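PDB 6HG6: L-glyceraldehyde 3-phosphate reductase from Clostridium beijerinckii, which is an NADPH-binding aldo-keto reductase that reduces aldehydes and is linked to furfural detoxification. Local coordinates for residues N11-S16 with N55-F60. Residues are numbered along the deposited sequence; the frame is centred on the assembly and turned at random.
Sequences NEMKYS and NGITHF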
ATOM      1  N   ASN A  11       1.462  -5.016 -20.789  1.00 31.27           N
ATOM      2  CA  ASN A  11       1.112  -6.314 -21.420  1.00 33.73           C
ATOM      3  C   ASN A  11       0.717  -7.401 -20.419  1.00 34.38           C
ATOM      4  O   ASN A  11      -0.061  -8.284 -20.832  1.00 34.85           O
ATOM      5  CB  ASN A  11       2.251  -6.777 -22.310  1.00 36.33           C
ATOM      6  CG  ASN A  11       2.313  -5.897 -23.538  1.00 38.39           C
ATOM      7  OD1 ASN A  11       3.188  -6.048 -24.391  1.00 44.12           O
ATOM      8  ND2 ASN A  11       1.335  -5.028 -23.659  1.00 37.51           N
ATOM      9  N   GLU A  12       1.182  -7.364 -19.173  1.00 33.68           N
ATOM     10  CA  GLU A  12       0.986  -8.513 -18.246  1.00 35.65           C
ATOM     11  C   GLU A  12       0.263  -8.119 -16.971  1.00 32.94           C
ATOM     12  O   GLU A  12      -0.556  -8.904 -16.489  1.00 33.11           O
ATOM     13  CB  GLU A  12       2.344  -9.086 -17.835  1.00 39.17           C
ATOM     14  CG  GLU A  12       3.096  -9.730 -18.987  1.00 43.41           C
ATOM     15  CD  GLU A  12       2.513 -11.059 -19.422  1.00 48.71           C
ATOM     16  OE1 GLU A  12       2.640 -11.368 -20.615  1.00 54.10           O
ATOM     17  OE2 GLU A  12       1.973 -11.810 -18.549  1.00 54.70           O
ATOM     18  N   MET A  13       0.595  -6.966 -16.405  1.00 30.39           N
ATOM     19  CA  MET A  13       0.019  -6.579 -15.105  1.00 28.22           C
ATOM     20  C   MET A  13      -1.507  -6.539 -15.243  1.00 28.32           C
ATOM     21  O   MET A  13      -2.002  -6.181 -16.306  1.00 27.68           O
ATOM     22  CB  MET A  13       0.573  -5.207 -14.687  1.00 27.25           C
ATOM     23  CG  MET A  13       0.031  -4.718 -13.406  1.00 25.30           C
ATOM     24  SD  MET A  13       0.136  -5.822 -11.978  1.00 26.05           S
ATOM     25  CE  MET A  13       1.890  -6.159 -11.844  1.00 28.32           C
ATOM     26  N   LYS A  14      -2.241  -6.910 -14.209  1.00 28.50           N
ATOM     27  CA  LYS A  14      -3.714  -6.722 -14.160  1.00 29.09           C
ATOM     28  C   LYS A  14      -4.030  -5.500 -13.293  1.00 26.15           C
ATOM     29  O   LYS A  14      -3.265  -5.204 -12.366  1.00 24.49           O
ATOM     30  CB  LYS A  14      -4.385  -7.986 -13.645  1.00 33.06           C
ATOM     31  CG  LYS A  14      -4.196  -9.176 -14.579  1.00 38.16           C
ATOM     32  CD  LYS A  14      -5.061 -10.367 -14.208  1.00 42.68           C
ATOM     33  CE  LYS A  14      -4.993 -11.468 -15.236  1.00 46.54           C
ATOM     34  NZ  LYS A  14      -5.669 -12.685 -14.733  1.00 52.00           N
ATOM     35  N   TYR A  15      -5.116  -4.803 -13.615  1.00 24.55           N
ATOM     36  CA  TYR A  15      -5.568  -3.551 -12.963  1.00 23.28           C
ATOM     37  C   TYR A  15      -6.976  -3.775 -12.435  1.00 23.78           C
ATOM     38  O   TYR A  15      -7.787  -4.423 -13.142  1.00 25.84           O
ATOM     39  CB  TYR A  15      -5.479  -2.360 -13.932  1.00 22.81           C
ATOM     40  CG  TYR A  15      -4.066  -2.150 -14.408  1.00 22.29           C
ATOM     41  CD1 TYR A  15      -3.163  -1.381 -13.689  1.00 20.72           C
ATOM     42  CD2 TYR A  15      -3.614  -2.776 -15.558  1.00 23.19           C
ATOM     43  CE1 TYR A  15      -1.844  -1.281 -14.092  1.00 20.72           C
ATOM     44  CE2 TYR A  15      -2.294  -2.697 -15.968  1.00 23.17           C
ATOM     45  CZ  TYR A  15      -1.409  -1.918 -15.235  1.00 22.01           C
ATOM     46  OH  TYR A  15      -0.114  -1.892 -15.675  1.00 22.11           O
ATOM     47  N   SER A  16      -7.233  -3.344 -11.207  1.00 23.13           N
ATOM     48  CA  SER A  16      -8.512  -3.611 -10.513  1.00 23.11           C
ATOM     49  C   SER A  16      -9.124  -2.304 -10.046  1.00 21.87           C
ATOM     50  O   SER A  16      -8.411  -1.461  -9.494  1.00 20.83           O
ATOM     51  CB  SER A  16      -8.301  -4.581  -9.366  1.00 23.57           C
ATOM     52  OG  SER A  16      -7.942  -5.863  -9.894  1.00 24.06           O
ATOM     53  N   ASN A  55       7.226  -2.993 -15.393  1.00 24.51           N
ATOM     54  CA  ASN A  55       6.439  -4.239 -15.160  1.00 24.93           C
ATOM     55  C   ASN A  55       4.969  -3.909 -14.893  1.00 24.26           C
ATOM     56  O   ASN A  55       4.225  -4.799 -14.442  1.00 24.53           O
ATOM     57  CB  ASN A  55       7.074  -5.042 -14.030  1.00 25.57           C
ATOM     58  CG  ASN A  55       8.337  -5.690 -14.533  1.00 27.13           C
ATOM     59  OD1 ASN A  55       9.438  -5.164 -14.344  1.00 29.18           O
ATOM     60  ND2 ASN A  55       8.191  -6.733 -15.306  1.00 27.38           N
ATOM     61  N   GLY A  56       4.561  -2.667 -15.162  1.00 23.22           N
ATOM     62  CA  GLY A  56       3.150  -2.241 -15.096  1.00 22.27           C
ATOM     63  C   GLY A  56       2.697  -1.793 -13.748  1.00 21.13           C
ATOM     64  O   GLY A  56       1.507  -1.486 -13.620  1.00 21.11           O
ATOM     65  N   ILE A  57       3.600  -1.652 -12.773  1.00 20.56           N
ATOM     66  CA  ILE A  57       3.240  -1.086 -11.458  1.00 19.75           C
ATOM     67  C   ILE A  57       3.116   0.429 -11.639  1.00 19.73           C
ATOM     68  O   ILE A  57       4.132   1.118 -11.820  1.00 20.19           O
ATOM     69  CB  ILE A  57       4.208  -1.476 -10.347  1.00 19.61           C
ATOM     70  CG1 ILE A  57       4.242  -2.999 -10.254  1.00 21.04           C
ATOM     71  CG2 ILE A  57       3.728  -0.850  -9.079  1.00 18.46           C
ATOM     72  CD1 ILE A  57       5.363  -3.526  -9.368  1.00 22.10           C
ATOM     73  N   THR A  58       1.882   0.929 -11.586  1.00 19.46           N
ATOM     74  CA  THR A  58       1.596   2.347 -11.858  1.00 19.71           C
ATOM     75  C   THR A  58       1.385   3.108 -10.561  1.00 19.48           C
ATOM     76  O   THR A  58       1.103   4.341 -10.639  1.00 21.45           O
ATOM     77  CB  THR A  58       0.358   2.449 -12.745  1.00 20.08           C
ATOM     78  OG1 THR A  58      -0.731   1.764 -12.113  1.00 20.56           O
ATOM     79  CG2 THR A  58       0.625   1.870 -14.099  1.00 21.13           C
ATOM     80  N   HIS A  59       1.353   2.412  -9.441  1.00 18.51           N
ATOM     81  CA  HIS A  59       1.021   3.040  -8.149  1.00 17.85           C
ATOM     82  C   HIS A  59       2.232   2.989  -7.233  1.00 18.13           C
ATOM     83  O   HIS A  59       2.737   1.885  -6.973  1.00 18.63           O
ATOM     84  CB  HIS A  59      -0.227   2.425  -7.561  1.00 17.50           C
ATOM     85  CG  HIS A  59      -0.534   2.934  -6.207  1.00 18.24           C
ATOM     86  ND1 HIS A  59      -0.309   4.284  -5.865  1.00 18.31           N
ATOM     87  CD2 HIS A  59      -1.093   2.348  -5.126  1.00 18.77           C
ATOM     88  CE1 HIS A  59      -0.686   4.451  -4.600  1.00 18.33           C
ATOM     89  NE2 HIS A  59      -1.202   3.303  -4.140  1.00 19.28           N
ATOM     90  N   PHE A  60       2.691   4.174  -6.841  1.00 17.76           N
ATOM     91  CA  PHE A  60       3.779   4.414  -5.881  1.00 18.63           C
ATOM     92  C   PHE A  60       3.153   4.992  -4.620  1.00 17.84           C
ATOM     93  O   PHE A  60       2.493   6.049  -4.682  1.00 16.71           O
ATOM     94  CB  PHE A  60       4.865   5.311  -6.483  1.00 19.61           C
ATOM     95  CG  PHE A  60       5.598   4.616  -7.593  1.00 20.56           C
ATOM     96  CD1 PHE A  60       5.103   4.672  -8.880  1.00 22.25           C
ATOM     97  CD2 PHE A  60       6.721   3.846  -7.354  1.00 22.63           C
ATOM     98  CE1 PHE A  60       5.739   3.998  -9.909  1.00 23.76           C
ATOM     99  CE2 PHE A  60       7.359   3.162  -8.381  1.00 23.94           C
ATOM    100  CZ  PHE A  60       6.880   3.256  -9.665  1.00 24.41           C
TER
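Met-13 and Gly-56 bring the two backbones together, their CA atoms 5.3 Å apart. The chains diverge from there, residues 11-16 entering strand 15-17 of a small antiparallel hairpin and residues 55-60 entering barrel strand 59-61. No backbone-to-backbone hydrogen bond joins them; side chains of the first segment reach the loop between helix 42-54 and strand 59-61. Gly-56 is the C' residue of the Schellman motif ending that helix. Its positive phi of 87° suits glycine, and so does its surrounding: a beta carbon on its CA would point at Tyr-15 OH and Met-13 CB and come too close to both.

Tyr-15 OH donates a short hydrogen bond of 2.6 Å to Gly-56 O. The hydroxyl lies in the carbonyl plane, on a lone pair, with a C=O...O angle of 118°. The ring meets this oxygen with its edge, and along the same edge CE1 comes to 3.8 Å from Thr-58 OG1, the two side chains approaching tip to tip. Threonine suits this place because its two branches put both OG1, between the backbone N and the carbonyl carbon (chi1 56°), and CG2 beside the ring edge. Met-13, with CG anti to the backbone N, places CG 3.6 Å from Gly-56 O. Its chain bends at chi2 and chi3; CB and CE both lie 3.7 Å from Asn-55 O, and CE reaches Ile-57 CG1 at 4.2 Å. A flexible thioether suits this folded path.

Pro-26, in the partner strand 24-26, touches Met-13, Tyr-15, Thr-58 and His-59, consistent with the N-terminal hairpin that closes the bottom of the barrel in aldo-keto reductases. Chemically, the tyrosine bond is a directional link from strand 15-17 to a carbonyl just past helix 42-54, set among apolar contacts, with Met-13 packed alongside.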